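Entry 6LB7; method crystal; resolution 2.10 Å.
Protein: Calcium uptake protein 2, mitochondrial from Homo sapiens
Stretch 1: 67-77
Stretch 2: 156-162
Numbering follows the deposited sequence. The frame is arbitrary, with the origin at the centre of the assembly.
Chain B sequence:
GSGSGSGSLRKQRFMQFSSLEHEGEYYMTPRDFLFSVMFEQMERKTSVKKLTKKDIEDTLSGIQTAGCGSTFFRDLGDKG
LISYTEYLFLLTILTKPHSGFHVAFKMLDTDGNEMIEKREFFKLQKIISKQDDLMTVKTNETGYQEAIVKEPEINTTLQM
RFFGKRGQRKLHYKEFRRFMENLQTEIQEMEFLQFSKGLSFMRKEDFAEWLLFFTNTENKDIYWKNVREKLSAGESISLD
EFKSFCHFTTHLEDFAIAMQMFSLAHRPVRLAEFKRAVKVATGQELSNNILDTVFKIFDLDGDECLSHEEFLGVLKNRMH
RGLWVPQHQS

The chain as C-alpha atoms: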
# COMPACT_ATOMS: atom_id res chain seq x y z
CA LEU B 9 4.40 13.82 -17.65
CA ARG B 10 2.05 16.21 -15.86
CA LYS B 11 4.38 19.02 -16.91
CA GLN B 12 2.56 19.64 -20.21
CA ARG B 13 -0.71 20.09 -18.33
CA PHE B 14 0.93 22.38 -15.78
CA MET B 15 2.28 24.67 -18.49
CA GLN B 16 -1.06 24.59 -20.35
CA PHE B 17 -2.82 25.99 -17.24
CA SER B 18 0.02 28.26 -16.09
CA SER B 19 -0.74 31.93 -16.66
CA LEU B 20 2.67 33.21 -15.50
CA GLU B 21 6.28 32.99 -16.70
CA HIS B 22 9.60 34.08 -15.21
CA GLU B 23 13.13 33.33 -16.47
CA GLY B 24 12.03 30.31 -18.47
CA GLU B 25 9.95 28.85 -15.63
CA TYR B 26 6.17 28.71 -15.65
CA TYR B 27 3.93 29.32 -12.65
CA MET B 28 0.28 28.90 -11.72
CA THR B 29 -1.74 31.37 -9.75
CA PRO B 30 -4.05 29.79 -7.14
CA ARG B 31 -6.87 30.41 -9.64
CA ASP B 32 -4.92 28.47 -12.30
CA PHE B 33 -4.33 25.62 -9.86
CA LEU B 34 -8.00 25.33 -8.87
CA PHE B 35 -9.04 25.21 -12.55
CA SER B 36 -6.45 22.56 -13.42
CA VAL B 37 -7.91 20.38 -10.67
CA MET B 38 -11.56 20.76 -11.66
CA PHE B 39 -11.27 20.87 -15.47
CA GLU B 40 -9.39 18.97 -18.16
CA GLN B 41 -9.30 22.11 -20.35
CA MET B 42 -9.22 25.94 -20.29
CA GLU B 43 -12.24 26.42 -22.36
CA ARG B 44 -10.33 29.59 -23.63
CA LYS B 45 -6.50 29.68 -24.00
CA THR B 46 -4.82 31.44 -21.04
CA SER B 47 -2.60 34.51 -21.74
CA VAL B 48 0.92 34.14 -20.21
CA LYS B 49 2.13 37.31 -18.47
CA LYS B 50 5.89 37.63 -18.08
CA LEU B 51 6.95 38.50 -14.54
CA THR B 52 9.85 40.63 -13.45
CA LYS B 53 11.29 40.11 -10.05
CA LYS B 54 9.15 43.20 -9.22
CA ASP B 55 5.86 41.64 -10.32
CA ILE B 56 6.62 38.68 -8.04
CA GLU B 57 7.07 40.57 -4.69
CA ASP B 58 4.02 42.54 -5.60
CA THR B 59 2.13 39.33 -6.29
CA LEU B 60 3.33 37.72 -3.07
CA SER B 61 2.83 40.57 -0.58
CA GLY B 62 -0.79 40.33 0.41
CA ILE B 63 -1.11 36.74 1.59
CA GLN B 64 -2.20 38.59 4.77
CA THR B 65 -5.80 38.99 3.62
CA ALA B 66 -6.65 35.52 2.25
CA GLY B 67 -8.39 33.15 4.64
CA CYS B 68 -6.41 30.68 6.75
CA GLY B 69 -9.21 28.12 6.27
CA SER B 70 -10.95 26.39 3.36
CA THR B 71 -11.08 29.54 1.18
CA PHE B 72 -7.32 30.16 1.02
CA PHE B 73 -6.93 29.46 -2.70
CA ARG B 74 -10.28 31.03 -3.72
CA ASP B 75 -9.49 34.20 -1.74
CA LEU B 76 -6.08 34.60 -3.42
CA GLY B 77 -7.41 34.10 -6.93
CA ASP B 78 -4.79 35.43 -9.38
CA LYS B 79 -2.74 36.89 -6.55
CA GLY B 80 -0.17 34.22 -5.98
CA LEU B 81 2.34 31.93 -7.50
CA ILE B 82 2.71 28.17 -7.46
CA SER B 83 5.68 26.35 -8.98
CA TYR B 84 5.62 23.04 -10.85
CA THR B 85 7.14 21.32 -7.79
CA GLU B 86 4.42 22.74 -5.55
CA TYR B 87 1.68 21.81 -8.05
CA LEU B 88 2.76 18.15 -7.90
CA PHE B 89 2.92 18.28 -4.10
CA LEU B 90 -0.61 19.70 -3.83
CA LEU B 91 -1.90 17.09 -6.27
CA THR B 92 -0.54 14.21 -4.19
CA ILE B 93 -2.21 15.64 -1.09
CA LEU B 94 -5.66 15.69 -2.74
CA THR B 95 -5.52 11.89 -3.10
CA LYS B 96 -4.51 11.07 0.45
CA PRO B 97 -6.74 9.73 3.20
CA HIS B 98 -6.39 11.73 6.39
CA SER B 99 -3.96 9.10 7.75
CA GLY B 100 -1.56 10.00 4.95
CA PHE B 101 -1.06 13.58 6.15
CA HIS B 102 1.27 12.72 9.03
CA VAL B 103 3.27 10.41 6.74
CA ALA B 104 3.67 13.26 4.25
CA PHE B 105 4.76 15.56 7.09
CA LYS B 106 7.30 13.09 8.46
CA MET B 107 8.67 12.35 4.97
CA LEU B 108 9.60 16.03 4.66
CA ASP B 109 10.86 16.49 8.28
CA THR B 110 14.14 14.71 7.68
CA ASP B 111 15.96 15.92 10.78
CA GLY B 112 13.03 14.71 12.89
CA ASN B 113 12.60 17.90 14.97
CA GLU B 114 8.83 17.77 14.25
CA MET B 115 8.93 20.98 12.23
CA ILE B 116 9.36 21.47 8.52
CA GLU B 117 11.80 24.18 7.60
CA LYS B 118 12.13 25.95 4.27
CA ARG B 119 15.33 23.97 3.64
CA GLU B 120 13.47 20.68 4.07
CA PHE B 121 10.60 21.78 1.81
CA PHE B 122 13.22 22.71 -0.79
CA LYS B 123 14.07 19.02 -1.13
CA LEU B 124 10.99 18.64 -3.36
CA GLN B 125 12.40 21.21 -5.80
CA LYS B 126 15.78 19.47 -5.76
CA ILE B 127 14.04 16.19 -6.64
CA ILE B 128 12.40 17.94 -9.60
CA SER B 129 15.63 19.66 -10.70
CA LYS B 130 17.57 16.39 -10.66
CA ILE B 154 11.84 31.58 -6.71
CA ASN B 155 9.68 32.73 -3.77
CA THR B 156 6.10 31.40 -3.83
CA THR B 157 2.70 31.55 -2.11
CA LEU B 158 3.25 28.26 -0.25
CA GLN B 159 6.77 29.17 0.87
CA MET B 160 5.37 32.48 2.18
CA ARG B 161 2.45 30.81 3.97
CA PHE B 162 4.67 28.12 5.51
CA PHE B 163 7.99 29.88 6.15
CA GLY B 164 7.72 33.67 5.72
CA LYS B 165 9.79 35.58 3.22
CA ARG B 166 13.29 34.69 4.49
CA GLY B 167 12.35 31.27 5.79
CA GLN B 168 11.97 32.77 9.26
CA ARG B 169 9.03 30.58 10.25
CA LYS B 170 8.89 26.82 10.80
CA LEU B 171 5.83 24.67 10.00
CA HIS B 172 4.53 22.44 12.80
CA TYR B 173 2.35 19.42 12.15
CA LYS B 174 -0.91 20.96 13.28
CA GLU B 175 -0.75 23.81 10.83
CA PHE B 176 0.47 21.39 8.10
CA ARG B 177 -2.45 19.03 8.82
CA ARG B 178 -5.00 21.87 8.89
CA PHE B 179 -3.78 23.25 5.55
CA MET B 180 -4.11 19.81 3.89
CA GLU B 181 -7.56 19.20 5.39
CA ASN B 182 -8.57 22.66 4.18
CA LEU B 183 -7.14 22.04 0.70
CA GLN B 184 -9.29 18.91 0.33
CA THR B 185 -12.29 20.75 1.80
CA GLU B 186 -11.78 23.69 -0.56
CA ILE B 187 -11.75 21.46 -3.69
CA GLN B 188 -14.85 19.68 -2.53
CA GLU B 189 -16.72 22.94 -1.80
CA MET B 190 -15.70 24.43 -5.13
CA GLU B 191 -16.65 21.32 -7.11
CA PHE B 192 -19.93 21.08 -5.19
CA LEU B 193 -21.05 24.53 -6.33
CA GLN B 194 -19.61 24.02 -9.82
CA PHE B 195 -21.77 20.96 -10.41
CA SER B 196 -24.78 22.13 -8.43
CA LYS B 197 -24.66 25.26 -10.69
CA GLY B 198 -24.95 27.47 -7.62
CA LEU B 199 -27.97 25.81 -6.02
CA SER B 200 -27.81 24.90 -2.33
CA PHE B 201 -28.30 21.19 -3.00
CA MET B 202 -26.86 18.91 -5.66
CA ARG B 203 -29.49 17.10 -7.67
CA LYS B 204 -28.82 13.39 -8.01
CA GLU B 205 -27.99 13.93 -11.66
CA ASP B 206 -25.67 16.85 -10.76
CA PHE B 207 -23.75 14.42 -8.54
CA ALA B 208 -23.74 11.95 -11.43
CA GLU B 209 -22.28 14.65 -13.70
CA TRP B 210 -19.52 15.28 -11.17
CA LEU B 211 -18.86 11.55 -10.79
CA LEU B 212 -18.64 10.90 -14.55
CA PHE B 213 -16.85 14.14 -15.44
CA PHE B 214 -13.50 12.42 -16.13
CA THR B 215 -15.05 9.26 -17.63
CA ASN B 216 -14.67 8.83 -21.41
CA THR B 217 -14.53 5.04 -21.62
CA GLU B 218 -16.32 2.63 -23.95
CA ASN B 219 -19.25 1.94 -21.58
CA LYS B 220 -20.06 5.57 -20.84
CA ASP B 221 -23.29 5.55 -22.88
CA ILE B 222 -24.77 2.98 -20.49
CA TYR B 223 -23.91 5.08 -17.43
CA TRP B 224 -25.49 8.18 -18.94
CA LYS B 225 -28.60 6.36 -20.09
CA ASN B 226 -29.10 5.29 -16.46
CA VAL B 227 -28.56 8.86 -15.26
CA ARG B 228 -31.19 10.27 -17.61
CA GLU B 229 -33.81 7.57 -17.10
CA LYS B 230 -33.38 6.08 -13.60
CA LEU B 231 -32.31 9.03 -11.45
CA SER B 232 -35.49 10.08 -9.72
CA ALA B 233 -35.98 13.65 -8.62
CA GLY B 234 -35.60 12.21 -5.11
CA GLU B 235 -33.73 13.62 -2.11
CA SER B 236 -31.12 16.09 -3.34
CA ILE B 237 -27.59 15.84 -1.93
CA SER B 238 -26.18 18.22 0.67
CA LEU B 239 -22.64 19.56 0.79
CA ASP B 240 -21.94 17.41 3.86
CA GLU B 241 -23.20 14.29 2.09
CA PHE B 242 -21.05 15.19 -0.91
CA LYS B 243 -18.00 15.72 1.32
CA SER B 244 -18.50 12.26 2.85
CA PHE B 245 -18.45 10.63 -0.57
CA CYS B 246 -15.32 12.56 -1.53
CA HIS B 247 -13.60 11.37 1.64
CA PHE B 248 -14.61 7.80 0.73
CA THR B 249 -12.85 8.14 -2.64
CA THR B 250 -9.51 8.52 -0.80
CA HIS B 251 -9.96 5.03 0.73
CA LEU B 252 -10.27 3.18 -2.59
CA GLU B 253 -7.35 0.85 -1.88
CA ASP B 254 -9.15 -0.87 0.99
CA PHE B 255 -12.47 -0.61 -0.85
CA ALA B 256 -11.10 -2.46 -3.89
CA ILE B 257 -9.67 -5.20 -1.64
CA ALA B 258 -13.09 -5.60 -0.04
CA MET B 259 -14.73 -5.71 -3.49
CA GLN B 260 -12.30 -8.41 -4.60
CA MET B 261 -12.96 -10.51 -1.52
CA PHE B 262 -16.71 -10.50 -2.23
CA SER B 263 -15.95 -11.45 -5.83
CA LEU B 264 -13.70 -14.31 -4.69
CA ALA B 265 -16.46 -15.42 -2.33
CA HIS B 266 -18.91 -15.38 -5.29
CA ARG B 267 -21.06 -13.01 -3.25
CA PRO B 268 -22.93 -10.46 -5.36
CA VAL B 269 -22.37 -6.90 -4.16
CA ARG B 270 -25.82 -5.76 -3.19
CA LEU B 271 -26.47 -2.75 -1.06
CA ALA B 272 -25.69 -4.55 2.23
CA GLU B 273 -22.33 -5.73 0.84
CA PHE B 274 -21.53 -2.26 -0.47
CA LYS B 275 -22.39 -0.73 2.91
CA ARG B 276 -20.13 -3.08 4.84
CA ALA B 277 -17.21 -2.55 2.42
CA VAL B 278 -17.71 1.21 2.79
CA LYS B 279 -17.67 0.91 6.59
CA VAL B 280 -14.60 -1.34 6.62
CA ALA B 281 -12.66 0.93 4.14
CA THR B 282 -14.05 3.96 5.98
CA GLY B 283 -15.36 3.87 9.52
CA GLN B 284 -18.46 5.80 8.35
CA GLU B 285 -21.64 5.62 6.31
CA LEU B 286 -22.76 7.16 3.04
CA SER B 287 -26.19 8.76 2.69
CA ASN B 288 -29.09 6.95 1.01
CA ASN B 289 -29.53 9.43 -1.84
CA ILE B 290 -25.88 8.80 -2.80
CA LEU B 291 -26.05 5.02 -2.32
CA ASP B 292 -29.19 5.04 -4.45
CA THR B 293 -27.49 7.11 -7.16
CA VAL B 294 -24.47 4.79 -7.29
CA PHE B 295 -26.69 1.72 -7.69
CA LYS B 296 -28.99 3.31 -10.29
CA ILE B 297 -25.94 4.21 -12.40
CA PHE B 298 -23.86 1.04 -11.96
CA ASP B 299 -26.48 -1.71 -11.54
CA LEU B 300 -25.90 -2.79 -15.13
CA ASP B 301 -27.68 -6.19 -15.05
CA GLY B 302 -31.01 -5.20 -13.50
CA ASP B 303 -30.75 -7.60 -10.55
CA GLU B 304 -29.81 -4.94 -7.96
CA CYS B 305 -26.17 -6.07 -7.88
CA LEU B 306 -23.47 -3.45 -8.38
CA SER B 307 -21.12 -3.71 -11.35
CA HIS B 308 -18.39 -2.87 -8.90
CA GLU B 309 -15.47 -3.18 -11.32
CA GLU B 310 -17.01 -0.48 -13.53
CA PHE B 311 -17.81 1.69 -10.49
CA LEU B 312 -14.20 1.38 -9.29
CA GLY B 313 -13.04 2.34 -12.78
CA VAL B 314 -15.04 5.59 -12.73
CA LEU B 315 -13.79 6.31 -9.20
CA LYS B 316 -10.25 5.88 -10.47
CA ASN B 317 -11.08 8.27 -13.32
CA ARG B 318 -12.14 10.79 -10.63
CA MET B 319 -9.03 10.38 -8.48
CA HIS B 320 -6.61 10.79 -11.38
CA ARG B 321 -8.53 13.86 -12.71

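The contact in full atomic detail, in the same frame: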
# COMPACT_ATOMS: atom_id res chain seq x y z
N GLY B 67 -7.93 33.85 3.46
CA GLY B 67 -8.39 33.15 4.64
C GLY B 67 -7.53 31.94 4.98
O GLY B 67 -7.17 31.14 4.12
N CYS B 68 -7.20 31.80 6.27
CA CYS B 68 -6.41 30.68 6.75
C CYS B 68 -7.22 29.39 6.88
O CYS B 68 -6.80 28.48 7.61
CB CYS B 68 -5.75 31.03 8.09
SG CYS B 68 -6.93 31.28 9.42
N GLY B 69 -8.37 29.30 6.22
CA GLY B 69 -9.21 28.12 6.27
C GLY B 69 -9.42 27.52 4.89
O GLY B 69 -8.49 27.50 4.08
N SER B 70 -10.63 27.05 4.62
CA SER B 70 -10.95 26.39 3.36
C SER B 70 -11.24 27.35 2.20
O SER B 70 -11.73 26.90 1.17
CB SER B 70 -12.14 25.45 3.55
OG SER B 70 -13.28 26.18 3.95
N THR B 71 -10.95 28.65 2.32
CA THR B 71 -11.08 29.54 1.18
C THR B 71 -9.75 30.16 0.79
O THR B 71 -9.73 31.12 0.01
CB THR B 71 -12.09 30.65 1.44
OG1 THR B 71 -11.61 31.51 2.49
CG2 THR B 71 -13.43 30.04 1.84
N PHE B 72 -8.64 29.60 1.29
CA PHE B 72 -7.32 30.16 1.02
C PHE B 72 -7.05 30.34 -0.47
O PHE B 72 -6.59 31.40 -0.90
CB PHE B 72 -6.25 29.25 1.65
CG PHE B 72 -4.83 29.69 1.41
CD1 PHE B 72 -4.28 30.76 2.13
CD2 PHE B 72 -4.02 29.03 0.49
CE1 PHE B 72 -2.97 31.15 1.92
CE2 PHE B 72 -2.71 29.43 0.28
CZ PHE B 72 -2.19 30.49 1.01
N PHE B 73 -7.27 29.30 -1.28
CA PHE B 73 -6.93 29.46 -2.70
C PHE B 73 -7.96 30.35 -3.41
O PHE B 73 -7.58 31.16 -4.26
CB PHE B 73 -6.80 28.09 -3.40
CG PHE B 73 -5.59 27.29 -2.95
CD1 PHE B 73 -4.37 27.41 -3.60
CD2 PHE B 73 -5.67 26.47 -1.83
CE1 PHE B 73 -3.25 26.70 -3.16
CE2 PHE B 73 -4.56 25.76 -1.39
CZ PHE B 73 -3.35 25.87 -2.05
N ARG B 74 -9.25 30.20 -3.08
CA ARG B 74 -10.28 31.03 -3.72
C ARG B 74 -10.14 32.50 -3.35
O ARG B 74 -10.39 33.36 -4.18
CB ARG B 74 -11.69 30.53 -3.36
CG ARG B 74 -12.12 29.30 -4.19
CD ARG B 74 -13.42 28.63 -3.67
NE ARG B 74 -13.27 28.05 -2.32
CZ ARG B 74 -14.27 27.53 -1.62
NH1 ARG B 74 -15.50 27.49 -2.13
NH2 ARG B 74 -14.04 27.04 -0.40
N ASP B 75 -9.72 32.80 -2.11
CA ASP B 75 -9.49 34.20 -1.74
C ASP B 75 -8.33 34.80 -2.52
O ASP B 75 -8.42 35.94 -2.99
CB ASP B 75 -9.23 34.32 -0.23
CG ASP B 75 -10.45 33.98 0.59
OD1 ASP B 75 -10.30 33.72 1.79
OD2 ASP B 75 -11.57 33.94 0.03
N LEU B 76 -7.23 34.07 -2.68
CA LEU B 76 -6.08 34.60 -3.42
C LEU B 76 -6.40 34.83 -4.89
O LEU B 76 -5.96 35.83 -5.47
CB LEU B 76 -4.89 33.65 -3.30
CG LEU B 76 -4.22 33.62 -1.93
CD1 LEU B 76 -3.23 32.46 -1.88
CD2 LEU B 76 -3.55 34.96 -1.68
N GLY B 77 -7.11 33.91 -5.52
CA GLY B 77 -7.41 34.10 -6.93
C GLY B 77 -6.14 34.16 -7.76
O GLY B 77 -5.29 33.26 -7.69
N THR B 156 7.43 31.85 -3.40
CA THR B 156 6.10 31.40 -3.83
C THR B 156 5.08 31.56 -2.71
O THR B 156 5.44 31.72 -1.54
CB THR B 156 6.08 29.93 -4.28
OG1 THR B 156 6.34 29.10 -3.13
CG2 THR B 156 7.11 29.67 -5.37
N THR B 157 3.80 31.47 -3.08
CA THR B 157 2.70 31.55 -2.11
C THR B 157 2.86 30.54 -0.98
O THR B 157 2.75 30.90 0.20
CB THR B 157 1.36 31.33 -2.82
OG1 THR B 157 1.20 32.31 -3.85
CG2 THR B 157 0.21 31.45 -1.82
N LEU B 158 3.11 29.26 -1.31
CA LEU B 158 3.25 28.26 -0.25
C LEU B 158 4.47 28.53 0.63
O LEU B 158 4.41 28.39 1.86
CB LEU B 158 3.34 26.85 -0.85
CG LEU B 158 2.08 26.21 -1.42
CD1 LEU B 158 2.30 24.73 -1.66
CD2 LEU B 158 0.84 26.45 -0.51
N GLN B 159 5.60 28.91 0.04
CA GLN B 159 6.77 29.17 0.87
C GLN B 159 6.52 30.36 1.80
O GLN B 159 6.95 30.35 2.95
CB GLN B 159 8.00 29.39 -0.01
CG GLN B 159 8.41 28.16 -0.78
CD GLN B 159 9.69 28.37 -1.53
OE1 GLN B 159 10.75 27.97 -1.08
NE2 GLN B 159 9.60 29.02 -2.69
N MET B 160 5.79 31.37 1.32
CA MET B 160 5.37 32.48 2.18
C MET B 160 4.47 32.00 3.32
O MET B 160 4.71 32.33 4.49
CB MET B 160 4.61 33.52 1.37
CG MET B 160 5.41 34.19 0.29
SD MET B 160 6.46 35.43 1.03
CE MET B 160 5.40 36.01 2.36
N ARG B 161 3.41 31.27 2.97
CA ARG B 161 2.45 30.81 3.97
C ARG B 161 3.13 29.93 5.02
O ARG B 161 2.83 30.04 6.22
CB ARG B 161 1.33 30.06 3.26
CG ARG B 161 0.48 29.17 4.09
CD ARG B 161 -0.39 29.89 5.03
NE ARG B 161 -1.63 29.45 5.01
CZ ARG B 161 -2.16 28.92 5.95
NH1 ARG B 161 -1.56 28.77 6.98
NH2 ARG B 161 -3.30 28.54 5.84
N PHE B 162 4.06 29.09 4.60
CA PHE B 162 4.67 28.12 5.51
C PHE B 162 5.87 28.69 6.25
O PHE B 162 6.05 28.40 7.44
CB PHE B 162 5.10 26.86 4.74
CG PHE B 162 3.93 26.05 4.17
CD1 PHE B 162 2.66 26.14 4.73
CD2 PHE B 162 4.12 25.21 3.07
CE1 PHE B 162 1.59 25.41 4.21
CE2 PHE B 162 3.04 24.48 2.54
CZ PHE B 162 1.78 24.58 3.11
O HOH W 1 -5.04 26.04 7.02

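No direct hydrogen bond joins these two stretches. Most of the contact is side-chain packing between helix 72-76 and a helix that begins at T157 and runs on beyond this stretch; the loop residue C68 adds to it. The helix axes come no closer than 13.3 Å and their directions differ by 119°. The side chains bridge the separation: F72, F73, L158 and R161 reach across it, and even the short T157 touches L76 and F72. Together the two stretches bury a modest 258 Å².

Stretch 2 begins with T156, which does not touch stretch 1 but starts the helix that does. Its OG1 accepts from the backbone N of Q159 at 3.3 Å, a capping bond that satisfies an amide the first turn would otherwise leave without a partner. Threonine suits this position because its short side chain carries an acceptor close to the backbone.

T157 points its CA-to-CB bond toward stretch 1. Its CG2 lies 3.6 Å from L76 CD1 and 3.8 Å from F72 CZ, so the methyl group meets a leucine branch and the far end of an aromatic ring. Threonine serves both sides of its chemistry here: the methyl packs against apolar neighbours, while OG1 is hydrogen-bonded elsewhere in the structure. All three residues are buried, and L76 and F72 also direct their CA-to-CB bonds toward the contact.

L158 leaves its backbone sideways, yet the end of its side chain comes nearer. There CD2 approaches F73 CZ at 4.5 Å, a loose apolar contact between two buried side chains. F73 also sets out sideways, and the reach of its ring brings CZ to the leucine. Leucine and phenylalanine suit these buried places because neither side chain has a polar group that would need a partner.

Q159 and M160 make no contact with stretch 1. The next contact comes at R161, one helical turn after T157, and the backbone bond from R161 N to T157 O (2.9 Å) links the two contacting residues. R161 has the reach to span F72 and C68. Its NE is 3.8 Å from F72 CE1, and the ring carbon lies at the edge of the guanidinium, near its plane. The distance from R161 CZ to the centre of the F72 ring is 5.1 Å, so any cation-pi attraction is weak at most. Farther out, R161 NH2 lies 3.9 Å from C68 CA, and a water completes the link by donating to C68 O at 3.1 Å and accepting from R161 NH2 at 3.3 Å. Arginine fits this partly exposed site: its chain covers apolar surface while NH2 at its charged end holds a water.

F162 ends the stretch without touching stretch 1.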